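Local structure of vanadium-dependent bromoperoxidase (Corallina officinalis, 1QHB) at residues L405-T410 and H478-S483; F57-P62 and E473-H478; N356-Q361 and Y578-F583. The protein uses vanadate and hydrogen peroxide to oxidise bromide and halogenate organic substrates, assembling as a homododecamer with a calcium ion in each subunit. All coordinates share one frame; numbering follows the deposited sequence.

Interaction 1: residues L405-T410 and H478-S483; sequences LRPEAT and HPSYGS. With PO4 (phosphate ion), chain G.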
ATOM      1  N   LEU A 405      -2.733  46.965  13.541  1.00 11.28           N
ATOM      2  CA  LEU A 405      -2.662  47.742  14.769  1.00 12.99           C
ATOM      3  C   LEU A 405      -4.084  47.971  15.305  1.00 11.63           C
ATOM      4  O   LEU A 405      -5.039  48.159  14.543  1.00 11.70           O
ATOM      5  CB  LEU A 405      -1.931  49.085  14.634  1.00  9.49           C
ATOM      6  CG  LEU A 405      -2.700  50.283  14.077  1.00 13.75           C
ATOM      7  CD1 LEU A 405      -1.685  51.418  13.990  1.00 12.27           C
ATOM      8  CD2 LEU A 405      -3.311  49.977  12.709  1.00  6.27           C
ATOM      9  N   ARG A 406      -4.164  48.002  16.622  1.00  8.88           N
ATOM     10  CA  ARG A 406      -5.490  48.239  17.225  1.00  9.76           C
ATOM     11  C   ARG A 406      -5.849  49.707  17.028  1.00 10.82           C
ATOM     12  O   ARG A 406      -4.991  50.561  16.801  1.00 11.81           O
ATOM     13  CB  ARG A 406      -5.435  47.851  18.702  1.00  9.61           C
ATOM     14  CG  ARG A 406      -5.307  46.336  18.947  1.00  8.88           C
ATOM     15  CD  ARG A 406      -6.713  45.713  19.007  1.00 13.17           C
ATOM     16  NE  ARG A 406      -6.588  44.306  19.422  1.00 13.95           N
ATOM     17  CZ  ARG A 406      -7.574  43.567  19.870  1.00 14.93           C
ATOM     18  NH1 ARG A 406      -8.807  44.042  19.996  1.00 10.61           N
ATOM     19  NH2 ARG A 406      -7.368  42.314  20.226  1.00  8.15           N
ATOM     20  N   PRO A 407      -7.134  50.040  17.092  1.00  9.92           N
ATOM     21  CA  PRO A 407      -7.641  51.409  16.960  1.00  9.74           C
ATOM     22  C   PRO A 407      -6.985  52.421  17.863  1.00 14.03           C
ATOM     23  O   PRO A 407      -6.719  53.561  17.473  1.00 10.84           O
ATOM     24  CB  PRO A 407      -9.141  51.278  17.280  1.00  9.00           C
ATOM     25  CG  PRO A 407      -9.450  49.853  16.918  1.00  7.94           C
ATOM     26  CD  PRO A 407      -8.233  49.047  17.313  1.00  8.15           C
ATOM     27  N   GLU A 408      -6.616  52.074  19.105  1.00 11.42           N
ATOM     28  CA  GLU A 408      -5.933  53.006  19.975  1.00 11.91           C
ATOM     29  C   GLU A 408      -4.590  53.437  19.417  1.00 14.78           C
ATOM     30  O   GLU A 408      -4.251  54.649  19.530  1.00 16.56           O
ATOM     31  CB  GLU A 408      -5.722  52.390  21.361  1.00 10.50           C
ATOM     32  CG  GLU A 408      -4.691  51.259  21.386  1.00  8.48           C
ATOM     33  CD  GLU A 408      -4.966  50.358  22.560  1.00 11.50           C
ATOM     34  OE1 GLU A 408      -6.164  50.034  22.864  1.00 12.78           O
ATOM     35  OE2 GLU A 408      -3.983  49.954  23.185  1.00 13.00           O
ATOM     36  N   ALA A 409      -3.854  52.560  18.742  1.00 12.65           N
ATOM     37  CA  ALA A 409      -2.556  52.932  18.148  1.00 13.57           C
ATOM     38  C   ALA A 409      -2.770  53.911  17.014  1.00 14.18           C
ATOM     39  O   ALA A 409      -2.007  54.849  16.790  1.00 14.90           O
ATOM     40  CB  ALA A 409      -1.893  51.662  17.626  1.00 10.64           C
ATOM     41  N   THR A 410      -3.844  53.703  16.241  1.00 14.05           N
ATOM     42  CA  THR A 410      -4.172  54.611  15.152  1.00 13.26           C
ATOM     43  C   THR A 410      -4.499  55.998  15.698  1.00 16.63           C
ATOM     44  O   THR A 410      -4.138  56.999  15.056  1.00 15.89           O
ATOM     45  CB  THR A 410      -5.350  54.099  14.315  1.00 10.23           C
ATOM     46  OG1 THR A 410      -5.014  52.800  13.802  1.00 13.48           O
ATOM     47  CG2 THR A 410      -5.534  55.006  13.073  1.00  8.33           C
ATOM     48  N   HIS A 478      -3.170  41.405  21.757  1.00 13.16           N
ATOM     49  CA  HIS A 478      -3.091  40.677  20.491  1.00 12.12           C
ATOM     50  C   HIS A 478      -3.694  41.593  19.417  1.00 13.15           C
ATOM     51  O   HIS A 478      -4.524  42.466  19.659  1.00 12.64           O
ATOM     52  CB  HIS A 478      -3.692  39.295  20.562  1.00  8.69           C
ATOM     53  CG  HIS A 478      -5.061  39.190  21.171  1.00  9.41           C
ATOM     54  ND1 HIS A 478      -6.238  39.409  20.482  1.00  9.83           N
ATOM     55  CD2 HIS A 478      -5.383  38.889  22.479  1.00  8.46           C
ATOM     56  CE1 HIS A 478      -7.230  39.218  21.346  1.00  9.66           C
ATOM     57  NE2 HIS A 478      -6.750  38.916  22.554  1.00  5.58           N
ATOM     58  N   PRO A 479      -3.206  41.444  18.191  1.00 11.74           N
ATOM     59  CA  PRO A 479      -3.578  42.244  17.068  1.00  9.18           C
ATOM     60  C   PRO A 479      -5.063  42.346  16.787  1.00 10.25           C
ATOM     61  O   PRO A 479      -5.905  41.578  17.290  1.00  8.24           O
ATOM     62  CB  PRO A 479      -2.811  41.626  15.883  1.00  9.71           C
ATOM     63  CG  PRO A 479      -1.587  41.054  16.572  1.00  9.36           C
ATOM     64  CD  PRO A 479      -2.210  40.378  17.798  1.00 11.07           C
ATOM     65  N   SER A 480      -5.375  43.386  15.994  1.00  8.41           N
ATOM     66  CA  SER A 480      -6.777  43.685  15.739  1.00  9.69           C
ATOM     67  C   SER A 480      -7.526  42.874  14.723  1.00 11.57           C
ATOM     68  O   SER A 480      -8.767  42.897  14.794  1.00 12.39           O
ATOM     69  CB  SER A 480      -6.750  45.174  15.285  1.00 10.35           C
ATOM     70  OG  SER A 480      -8.038  45.746  15.515  1.00 12.83           O
ATOM     71  N   TYR A 481      -6.883  42.212  13.753  1.00 11.83           N
ATOM     72  CA  TYR A 481      -7.681  41.587  12.682  1.00 11.48           C
ATOM     73  C   TYR A 481      -7.385  40.122  12.492  1.00 10.36           C
ATOM     74  O   TYR A 481      -6.260  39.806  12.136  1.00 10.02           O
ATOM     75  CB  TYR A 481      -7.260  42.388  11.441  1.00  8.65           C
ATOM     76  CG  TYR A 481      -7.952  42.043  10.149  1.00  9.21           C
ATOM     77  CD1 TYR A 481      -9.185  42.613   9.874  1.00  6.99           C
ATOM     78  CD2 TYR A 481      -7.385  41.200   9.198  1.00  9.78           C
ATOM     79  CE1 TYR A 481      -9.847  42.341   8.707  1.00 10.19           C
ATOM     80  CE2 TYR A 481      -8.056  40.890   8.007  1.00  8.58           C
ATOM     81  CZ  TYR A 481      -9.265  41.468   7.789  1.00  9.52           C
ATOM     82  OH  TYR A 481      -9.974  41.226   6.641  1.00 11.92           O
ATOM     83  N   GLY A 482      -8.319  39.234  12.750  1.00  8.25           N
ATOM     84  CA  GLY A 482      -9.653  39.536  13.141  1.00  7.47           C
ATOM     85  C   GLY A 482      -9.889  39.585  14.634  1.00  9.13           C
ATOM     86  O   GLY A 482      -8.986  39.907  15.395  1.00 10.40           O
ATOM     87  N   SER A 483     -11.097  39.237  15.061  1.00 10.19           N
ATOM     88  CA  SER A 483     -11.484  39.411  16.459  1.00  8.07           C
ATOM     89  C   SER A 483     -11.894  38.106  17.077  1.00  9.36           C
ATOM     90  O   SER A 483     -12.683  37.346  16.488  1.00  9.38           O
ATOM     91  CB  SER A 483     -12.676  40.438  16.458  1.00 10.55           C
ATOM     92  OG  SER A 483     -13.444  40.346  17.671  1.00 11.72           O
TER
HETATM   93  P   PO4 G3000     -10.870  40.544  20.793  1.00 11.64           P
HETATM   94  O1  PO4 G3000     -10.346  41.907  21.077  1.00 14.53           O
HETATM   95  O2  PO4 G3000     -12.341  40.556  20.548  1.00 15.34           O
HETATM   96  O3  PO4 G3000     -10.552  39.660  21.927  1.00 17.49           O
HETATM   97  O4  PO4 G3000     -10.170  40.078  19.539  1.00 15.84           O
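Arg406 closes on His478 O side-on, NE and NH2 both donating to this one oxygen. The NE bond is the straighter of the two, 2.8 Å from His478 O and nearly along the C=O axis, whereas NH2, 2.9 Å from the same His478 O, comes in from well above the carbonyl plane. Because the oxygen lies in the guanidinium plane, the double grip fixes the rotation of the group. The chain reaches it through a sharp bend at chi2 (-88°), which carries the guanidinium across the loop 478-483 with Ser480 CA over one of its faces.

This end is the tight one. Where helix 407-422 begins, the fit is slacker: Pro407 CD touches Ser480 OG at 3.8 Å, and the following turn draws away from the loop. Ser480 itself looks elsewhere for its polar partner, Asp555, and its CB rests 3.5 Å from Leu405 O.

The other edge of the guanidinium faces the anion pocket, here filled by a phosphate that probably came from the crystallisation liquor. Arg406 NH1 donates to phosphate O1 at 2.8 Å, and NH2 reaches the same O1 at 3.1 Å; NH1 also serves Val550 O. Ser483 OG, ahead of helix 484-499, binds phosphate O2 at 3.1 Å. Lys398, Gly484 N, His485, Arg545 and His551 complete the ring of donors, and with Arg406 and Ser483 these make up the vanadate site; Lys398 NZ is also hydrogen-bonded to His478 ND1. With one edge spent on a buried backbone carbonyl and the other on the anion, Arg406 is held at a set angle, consistent with a pocket that would orient a tetrahedral oxyanion such as vanadate and probably balance its negative charge.

Interaction 2: residues F57-P62 and E473-H478; sequences FTKGLP and EGSPFH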
ATOM      1  N   PHE A  57       0.759  45.951  14.673  1.00 11.26           N
ATOM      2  CA  PHE A  57       0.562  45.817  16.125  1.00 11.91           C
ATOM      3  C   PHE A  57       1.915  45.776  16.793  1.00 14.41           C
ATOM      4  O   PHE A  57       2.668  44.878  16.486  1.00  9.28           O
ATOM      5  CB  PHE A  57      -0.123  44.494  16.431  1.00  9.86           C
ATOM      6  CG  PHE A  57      -0.294  44.152  17.868  1.00 11.91           C
ATOM      7  CD1 PHE A  57      -1.310  44.677  18.631  1.00  7.28           C
ATOM      8  CD2 PHE A  57       0.589  43.234  18.456  1.00  3.42           C
ATOM      9  CE1 PHE A  57      -1.436  44.328  19.964  1.00  7.93           C
ATOM     10  CE2 PHE A  57       0.435  42.854  19.775  1.00  9.13           C
ATOM     11  CZ  PHE A  57      -0.559  43.427  20.522  1.00  9.35           C
ATOM     12  N   THR A  58       2.237  46.697  17.693  1.00 11.58           N
ATOM     13  CA  THR A  58       3.527  46.617  18.353  1.00 11.18           C
ATOM     14  C   THR A  58       3.298  46.827  19.847  1.00 14.33           C
ATOM     15  O   THR A  58       4.265  47.146  20.561  1.00 15.35           O
ATOM     16  CB  THR A  58       4.522  47.667  17.885  1.00 11.22           C
ATOM     17  OG1 THR A  58       3.944  48.945  18.225  1.00 13.22           O
ATOM     18  CG2 THR A  58       4.779  47.668  16.377  1.00 10.02           C
ATOM     19  N   LYS A  59       2.102  46.549  20.328  1.00 13.93           N
ATOM     20  CA  LYS A  59       1.874  46.755  21.762  1.00 13.46           C
ATOM     21  C   LYS A  59       2.770  45.847  22.570  1.00 16.27           C
ATOM     22  O   LYS A  59       2.744  44.641  22.342  1.00 14.10           O
ATOM     23  CB  LYS A  59       0.389  46.492  22.035  1.00 13.79           C
ATOM     24  CG  LYS A  59      -0.062  47.047  23.403  1.00 14.00           C
ATOM     25  CD  LYS A  59      -1.559  46.957  23.509  1.00  9.91           C
ATOM     26  CE  LYS A  59      -2.016  47.341  24.928  1.00 15.51           C
ATOM     27  NZ  LYS A  59      -3.447  47.767  24.901  1.00 12.16           N
ATOM     28  N   GLY A  60       3.538  46.414  23.542  1.00 15.52           N
ATOM     29  CA  GLY A  60       4.400  45.560  24.373  1.00 14.85           C
ATOM     30  C   GLY A  60       5.868  45.818  24.076  1.00 15.40           C
ATOM     31  O   GLY A  60       6.715  45.715  24.958  1.00 17.85           O
ATOM     32  N   LEU A  61       6.208  46.100  22.834  1.00 13.72           N
ATOM     33  CA  LEU A  61       7.545  46.463  22.416  1.00 16.48           C
ATOM     34  C   LEU A  61       7.780  47.908  22.841  1.00 17.53           C
ATOM     35  O   LEU A  61       6.867  48.707  22.759  1.00 18.27           O
ATOM     36  CB  LEU A  61       7.696  46.315  20.905  1.00 15.96           C
ATOM     37  CG  LEU A  61       7.380  44.939  20.311  1.00 20.02           C
ATOM     38  CD1 LEU A  61       7.536  44.992  18.801  1.00 15.32           C
ATOM     39  CD2 LEU A  61       8.293  43.882  20.905  1.00 18.92           C
ATOM     40  N   PRO A  62       9.011  48.263  23.230  1.00 17.66           N
ATOM     41  CA  PRO A  62       9.356  49.593  23.683  1.00 14.10           C
ATOM     42  C   PRO A  62       9.102  50.634  22.613  1.00 16.85           C
ATOM     43  O   PRO A  62       9.639  50.500  21.497  1.00 14.44           O
ATOM     44  CB  PRO A  62      10.863  49.512  23.981  1.00 12.98           C
ATOM     45  CG  PRO A  62      11.310  48.105  23.828  1.00 15.23           C
ATOM     46  CD  PRO A  62      10.158  47.309  23.262  1.00 14.33           C
ATOM     47  N   GLU A 473      -6.985  49.312  30.404  1.00 13.87           N
ATOM     48  CA  GLU A 473      -5.834  48.748  29.702  1.00 12.38           C
ATOM     49  C   GLU A 473      -5.957  48.882  28.194  1.00 12.55           C
ATOM     50  O   GLU A 473      -5.032  48.458  27.491  1.00 12.45           O
ATOM     51  CB  GLU A 473      -5.709  47.225  30.014  1.00  9.46           C
ATOM     52  CG  GLU A 473      -6.743  46.321  29.362  1.00 12.59           C
ATOM     53  CD  GLU A 473      -8.091  46.264  30.073  1.00 19.21           C
ATOM     54  OE1 GLU A 473      -8.408  47.109  30.952  1.00 13.58           O
ATOM     55  OE2 GLU A 473      -8.893  45.352  29.761  1.00 14.59           O
ATOM     56  N   GLY A 474      -7.065  49.435  27.675  1.00 11.81           N
ATOM     57  CA  GLY A 474      -7.237  49.464  26.214  1.00  9.74           C
ATOM     58  C   GLY A 474      -7.492  48.025  25.699  1.00 14.27           C
ATOM     59  O   GLY A 474      -8.159  47.167  26.294  1.00 11.43           O
ATOM     60  N   SER A 475      -6.982  47.754  24.500  1.00 12.76           N
ATOM     61  CA  SER A 475      -7.218  46.460  23.891  1.00 12.10           C
ATOM     62  C   SER A 475      -6.412  45.368  24.571  1.00  9.79           C
ATOM     63  O   SER A 475      -5.403  45.645  25.198  1.00 10.24           O
ATOM     64  CB  SER A 475      -6.739  46.466  22.434  1.00 16.08           C
ATOM     65  OG  SER A 475      -5.326  46.435  22.499  1.00 10.41           O
ATOM     66  N   PRO A 476      -6.849  44.138  24.375  1.00 11.36           N
ATOM     67  CA  PRO A 476      -6.114  42.959  24.791  1.00  9.26           C
ATOM     68  C   PRO A 476      -4.736  42.939  24.112  1.00 12.04           C
ATOM     69  O   PRO A 476      -4.410  43.674  23.166  1.00 11.11           O
ATOM     70  CB  PRO A 476      -6.921  41.811  24.202  1.00 10.19           C
ATOM     71  CG  PRO A 476      -8.323  42.357  24.072  1.00 10.05           C
ATOM     72  CD  PRO A 476      -8.060  43.780  23.565  1.00  9.90           C
ATOM     73  N   PHE A 477      -3.881  42.033  24.594  1.00 12.62           N
ATOM     74  CA  PHE A 477      -2.533  41.941  24.044  1.00 14.35           C
ATOM     75  C   PHE A 477      -2.405  41.074  22.801  1.00 15.61           C
ATOM     76  O   PHE A 477      -1.639  40.124  22.816  1.00 13.93           O
ATOM     77  CB  PHE A 477      -1.574  41.474  25.145  1.00 12.51           C
ATOM     78  CG  PHE A 477      -0.591  42.581  25.477  1.00 12.39           C
ATOM     79  CD1 PHE A 477      -0.994  43.735  26.109  1.00 15.19           C
ATOM     80  CD2 PHE A 477       0.759  42.399  25.243  1.00 15.22           C
ATOM     81  CE1 PHE A 477      -0.064  44.692  26.452  1.00 11.67           C
ATOM     82  CE2 PHE A 477       1.697  43.347  25.591  1.00 13.12           C
ATOM     83  CZ  PHE A 477       1.261  44.515  26.178  1.00 13.16           C
ATOM     84  N   HIS A 478      -3.170  41.405  21.757  1.00 13.16           N
ATOM     85  CA  HIS A 478      -3.091  40.677  20.491  1.00 12.12           C
ATOM     86  C   HIS A 478      -3.694  41.593  19.417  1.00 13.15           C
ATOM     87  O   HIS A 478      -4.524  42.466  19.659  1.00 12.64           O
ATOM     88  CB  HIS A 478      -3.692  39.295  20.562  1.00  8.69           C
ATOM     89  CG  HIS A 478      -5.061  39.190  21.171  1.00  9.41           C
ATOM     90  ND1 HIS A 478      -6.238  39.409  20.482  1.00  9.83           N
ATOM     91  CD2 HIS A 478      -5.383  38.889  22.479  1.00  8.46           C
ATOM     92  CE1 HIS A 478      -7.230  39.218  21.346  1.00  9.66           C
ATOM     93  NE2 HIS A 478      -6.750  38.916  22.554  1.00  5.58           N
TER
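In the loop that leads into His478, probably an active-site residue as in related enzymes, a cluster of backbone carbonyls collects the ammonium of Lys59 from the loop 57-62. Lys59 NZ donates to Ser475 O at 2.9 Å and to Glu473 O at 3.1 Å, the latter bond lying in the carbonyl plane, while its bond to Ser475 OG is weak. The Ser475 hydroxyl is itself turned onto Pro476 O, to which it donates. A salt bridge to Glu408, which also accepts from Ser475 N, completes the surroundings of the buried charge and probably offsets it. The lysine gets there fully extended, with CG anti to the backbone N (chi1 -164°).

On the way its methylenes cross the Phe477 ring at about a right angle. Lys59 CG makes an off-centre CH-pi contact, 4.3 Å from the ring centroid of Phe477, and Lys59 CE comes to 3.6 Å from Phe477 CE1. The ring springs from an inverse gamma turn centred on Phe477, closed by a weak bond from His478 N to Pro476 O; from this turn the phenyl reaches back to the lysine chain while the backbone continues to His478. Trp123 meets the same ring, and its NE1 donates to Lys59 O.

Beyond the lysine, Gly60 CA sits 3.7 Å from Phe477 CE2. A side chain there would collide with the ring, and the backbone angles (phi 112°) by themselves call for glycine, since a CB would be jammed against Lys59 O. Phe57 packs nearer the histidine: its ring has the His478 carbonyl carbon over the rim of one face and Lys59 N over the centre of the other, a sandwich between the two backbones in which Phe57 CZ comes to 3.5 Å from His478 N.

Interaction 3: residues N356-Q361 and Y578-F583; sequences NLPFQQ and YGENFF. With CA (calcium ion), chain H.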
ATOM      1  N   ASN A 356     -36.011  19.401  10.122  1.00 16.70           N
ATOM      2  CA  ASN A 356     -35.335  18.352   9.391  1.00 16.96           C
ATOM      3  C   ASN A 356     -34.504  17.408  10.264  1.00 18.77           C
ATOM      4  O   ASN A 356     -33.978  16.450   9.680  1.00 19.21           O
ATOM      5  CB  ASN A 356     -34.458  19.019   8.332  1.00 12.13           C
ATOM      6  CG  ASN A 356     -35.407  19.713   7.380  1.00 16.69           C
ATOM      7  OD1 ASN A 356     -36.216  19.065   6.723  1.00 15.42           O
ATOM      8  ND2 ASN A 356     -35.341  21.009   7.319  1.00 10.50           N
ATOM      9  N   LEU A 357     -34.408  17.659  11.568  1.00 16.18           N
ATOM     10  CA  LEU A 357     -33.669  16.783  12.457  1.00 17.89           C
ATOM     11  C   LEU A 357     -34.588  15.601  12.722  1.00 20.47           C
ATOM     12  O   LEU A 357     -35.799  15.726  12.552  1.00 24.37           O
ATOM     13  CB  LEU A 357     -33.326  17.422  13.815  1.00 16.13           C
ATOM     14  CG  LEU A 357     -32.388  18.630  13.755  1.00 20.44           C
ATOM     15  CD1 LEU A 357     -32.135  19.190  15.140  1.00 15.26           C
ATOM     16  CD2 LEU A 357     -31.090  18.199  13.074  1.00 23.25           C
ATOM     17  N   PRO A 358     -34.016  14.499  13.122  1.00 23.14           N
ATOM     18  CA  PRO A 358     -34.790  13.293  13.345  1.00 22.52           C
ATOM     19  C   PRO A 358     -35.645  13.453  14.583  1.00 24.55           C
ATOM     20  O   PRO A 358     -35.367  14.234  15.505  1.00 22.77           O
ATOM     21  CB  PRO A 358     -33.749  12.214  13.565  1.00 22.67           C
ATOM     22  CG  PRO A 358     -32.424  12.832  13.479  1.00 22.50           C
ATOM     23  CD  PRO A 358     -32.571  14.315  13.376  1.00 22.94           C
ATOM     24  N   PHE A 359     -36.725  12.703  14.599  1.00 24.18           N
ATOM     25  CA  PHE A 359     -37.621  12.588  15.733  1.00 27.09           C
ATOM     26  C   PHE A 359     -38.179  13.887  16.259  1.00 30.86           C
ATOM     27  O   PHE A 359     -38.334  13.984  17.491  1.00 28.39           O
ATOM     28  CB  PHE A 359     -36.907  11.848  16.881  1.00 27.41           C
ATOM     29  CG  PHE A 359     -36.086  10.630  16.549  1.00 30.28           C
ATOM     30  CD1 PHE A 359     -36.592   9.578  15.818  1.00 24.83           C
ATOM     31  CD2 PHE A 359     -34.752  10.586  16.953  1.00 25.87           C
ATOM     32  CE1 PHE A 359     -35.829   8.450  15.538  1.00 32.14           C
ATOM     33  CE2 PHE A 359     -33.965   9.484  16.648  1.00 33.02           C
ATOM     34  CZ  PHE A 359     -34.505   8.401  15.963  1.00 29.65           C
ATOM     35  N   GLN A 360     -38.559  14.875  15.450  1.00 30.94           N
ATOM     36  CA  GLN A 360     -39.145  16.082  16.038  1.00 32.12           C
ATOM     37  C   GLN A 360     -40.666  16.027  16.107  1.00 35.31           C
ATOM     38  O   GLN A 360     -41.258  16.977  16.661  1.00 39.63           O
ATOM     39  CB  GLN A 360     -38.646  17.331  15.298  1.00 32.07           C
ATOM     40  CG  GLN A 360     -37.127  17.501  15.259  1.00 27.21           C
ATOM     41  CD  GLN A 360     -36.559  17.548  16.676  1.00 34.02           C
ATOM     42  OE1 GLN A 360     -37.102  18.331  17.464  1.00 31.72           O
ATOM     43  NE2 GLN A 360     -35.560  16.731  16.964  1.00 32.78           N
ATOM     44  N   GLN A 361     -41.351  15.001  15.607  1.00 37.55           N
ATOM     45  CA  GLN A 361     -42.816  14.944  15.592  1.00 38.71           C
ATOM     46  C   GLN A 361     -43.417  14.636  16.945  1.00 38.97           C
ATOM     47  O   GLN A 361     -42.615  14.484  17.862  1.00 33.94           O
ATOM     48  CB  GLN A 361     -43.264  13.829  14.642  1.00 37.10           C
ATOM     49  CG  GLN A 361     -42.882  14.034  13.181  1.00 45.34           C
ATOM     50  CD  GLN A 361     -43.404  12.853  12.371  1.00 45.68           C
ATOM     51  OE1 GLN A 361     -42.689  11.879  12.156  1.00 51.75           O
ATOM     52  NE2 GLN A 361     -44.662  12.954  11.966  1.00 52.25           N
ATOM     53  N   TYR A 578     -23.300   9.873  12.194  1.00 12.82           N
ATOM     54  CA  TYR A 578     -24.664   9.500  12.504  1.00 13.93           C
ATOM     55  C   TYR A 578     -25.229   8.470  11.515  1.00 18.21           C
ATOM     56  O   TYR A 578     -24.933   8.540  10.322  1.00 17.47           O
ATOM     57  CB  TYR A 578     -25.632  10.698  12.408  1.00 12.53           C
ATOM     58  CG  TYR A 578     -25.201  11.849  13.294  1.00 12.37           C
ATOM     59  CD1 TYR A 578     -25.450  11.868  14.662  1.00 14.21           C
ATOM     60  CD2 TYR A 578     -24.509  12.894  12.730  1.00 13.03           C
ATOM     61  CE1 TYR A 578     -25.000  12.917  15.443  1.00 16.44           C
ATOM     62  CE2 TYR A 578     -24.075  13.962  13.500  1.00 16.54           C
ATOM     63  CZ  TYR A 578     -24.323  13.955  14.847  1.00 17.72           C
ATOM     64  OH  TYR A 578     -23.847  15.038  15.579  1.00 19.76           O
ATOM     65  N   GLY A 579     -26.076   7.577  12.026  1.00 16.43           N
ATOM     66  CA  GLY A 579     -26.655   6.612  11.069  1.00 19.21           C
ATOM     67  C   GLY A 579     -28.032   7.142  10.636  1.00 22.73           C
ATOM     68  O   GLY A 579     -28.557   6.703   9.612  1.00 25.11           O
ATOM     69  N   GLU A 580     -28.639   8.085  11.353  1.00 22.11           N
ATOM     70  CA  GLU A 580     -29.955   8.571  10.989  1.00 22.72           C
ATOM     71  C   GLU A 580     -29.966   9.321   9.661  1.00 22.09           C
ATOM     72  O   GLU A 580     -28.990   9.828   9.122  1.00 22.54           O
ATOM     73  CB  GLU A 580     -30.511   9.458  12.124  1.00 21.80           C
ATOM     74  CG  GLU A 580     -30.827   8.748  13.413  1.00 25.04           C
ATOM     75  CD  GLU A 580     -29.670   8.539  14.348  1.00 25.68           C
ATOM     76  OE1 GLU A 580     -28.543   9.053  14.253  1.00 20.29           O
ATOM     77  OE2 GLU A 580     -29.893   7.787  15.336  1.00 30.07           O
ATOM     78  N   ASN A 581     -31.181   9.495   9.134  1.00 21.08           N
ATOM     79  CA  ASN A 581     -31.377  10.215   7.858  1.00 19.56           C
ATOM     80  C   ASN A 581     -31.894  11.593   8.221  1.00 19.82           C
ATOM     81  O   ASN A 581     -33.056  11.801   8.593  1.00 17.72           O
ATOM     82  CB  ASN A 581     -32.376   9.417   7.040  1.00 19.05           C
ATOM     83  CG  ASN A 581     -32.988  10.160   5.884  1.00 28.00           C
ATOM     84  OD1 ASN A 581     -32.431  11.122   5.358  1.00 25.05           O
ATOM     85  ND2 ASN A 581     -34.168   9.733   5.450  1.00 25.58           N
ATOM     86  N   PHE A 582     -31.046  12.597   8.093  1.00 19.72           N
ATOM     87  CA  PHE A 582     -31.438  13.959   8.464  1.00 20.59           C
ATOM     88  C   PHE A 582     -30.401  14.947   7.946  1.00 20.66           C
ATOM     89  O   PHE A 582     -29.395  14.613   7.341  1.00 22.21           O
ATOM     90  CB  PHE A 582     -31.518  14.076   9.981  1.00 20.06           C
ATOM     91  CG  PHE A 582     -30.186  14.247  10.680  1.00 23.96           C
ATOM     92  CD1 PHE A 582     -29.416  13.128  10.975  1.00 22.41           C
ATOM     93  CD2 PHE A 582     -29.720  15.513  11.025  1.00 18.25           C
ATOM     94  CE1 PHE A 582     -28.192  13.279  11.623  1.00 25.58           C
ATOM     95  CE2 PHE A 582     -28.501  15.651  11.665  1.00 24.67           C
ATOM     96  CZ  PHE A 582     -27.723  14.538  11.983  1.00 24.96           C
ATOM     97  N   PHE A 583     -30.691  16.216   8.211  1.00 19.92           N
ATOM     98  CA  PHE A 583     -29.705  17.242   7.818  1.00 16.42           C
ATOM     99  C   PHE A 583     -30.058  18.497   8.591  1.00 15.30           C
ATOM    100  O   PHE A 583     -31.159  18.667   9.101  1.00 15.52           O
ATOM    101  CB  PHE A 583     -29.679  17.453   6.320  1.00 13.13           C
ATOM    102  CG  PHE A 583     -30.972  17.992   5.791  1.00 18.40           C
ATOM    103  CD1 PHE A 583     -31.989  17.125   5.421  1.00 14.13           C
ATOM    104  CD2 PHE A 583     -31.174  19.358   5.701  1.00 15.91           C
ATOM    105  CE1 PHE A 583     -33.185  17.616   4.945  1.00 16.76           C
ATOM    106  CE2 PHE A 583     -32.377  19.880   5.223  1.00 14.52           C
ATOM    107  CZ  PHE A 583     -33.365  18.995   4.830  1.00 13.28           C
TER
HETATM  108 CA    CA H3001     -40.626  12.961  19.106  1.00 46.78          CA
HETATM  109  O   HOH W   1     -35.092  13.789   9.639  1.00 43.60           O
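The loops 356-361 and 578-583 pass each other in roughly opposite directions, 150° apart, and draw closest at Leu357 and Phe582, whose CA atoms are 5.4 Å apart. Their backbones are joined through a water that donates to both Asn356 O and Asn581 O. Most of the rest is side-chain contact, though Asn356 O also comes to 3.4 Å from Phe582 CB. Asn356 lays its amide on the Phe583 ring with the two planes only 21° apart, and its CB stands over the same face, 3.8 Å from the ring centroid of Phe583, as a CH-pi contact. Phe582 fits against Leu357 and Pro358: Leu357 CD2 meets Phe582 CD2 at 3.6 Å, and Pro358 CD lies 3.6 Å from Phe582 CB.

This is the approach to the calcium site. Past Pro358 the chain turns through Phe359, which has a positive phi, and Gln361 O binds the calcium at 2.8 Å; Phe359, Asp363 and Gln368 also belong to the site, whose ion is important for enzyme stability.

Phe582 takes its place with CG between the backbone N and the carbonyl carbon (chi1 79°), where its ring meets Phe374 edge-to-face and its CZ lies over the rim of the Tyr578 ring. An alanine here would probably leave Leu357 CD2 and the ring of Phe374 without their mate and open a gap beside the turn into the calcium loop. Two other subunits close over the outside: Asn581 ND2 donates to Arg80 O of one, and Asn581 N to Glu87 of another.

Interactions 1 and 2 are buried and contiguous, their centres 9 Å apart. They share His478, and Glu408 of the first ties the two together by meeting both Lys59 and Ser475 of the second. Both hold the same long loop between helices 439-456 and 484-499, and both set a cationic side chain against its backbone carbonyls; Arg406 faces a bound oxyanion as well, whereas Lys59 is paired with Glu408 and packed against an aromatic ring. Interaction 3 lies apart, with nearest atoms about 25 Å from interaction 1, in a partly buried region bordered by other subunits. There apolar and stacking contacts dominate, and the ion beside them is a metal cation rather than an oxyanion.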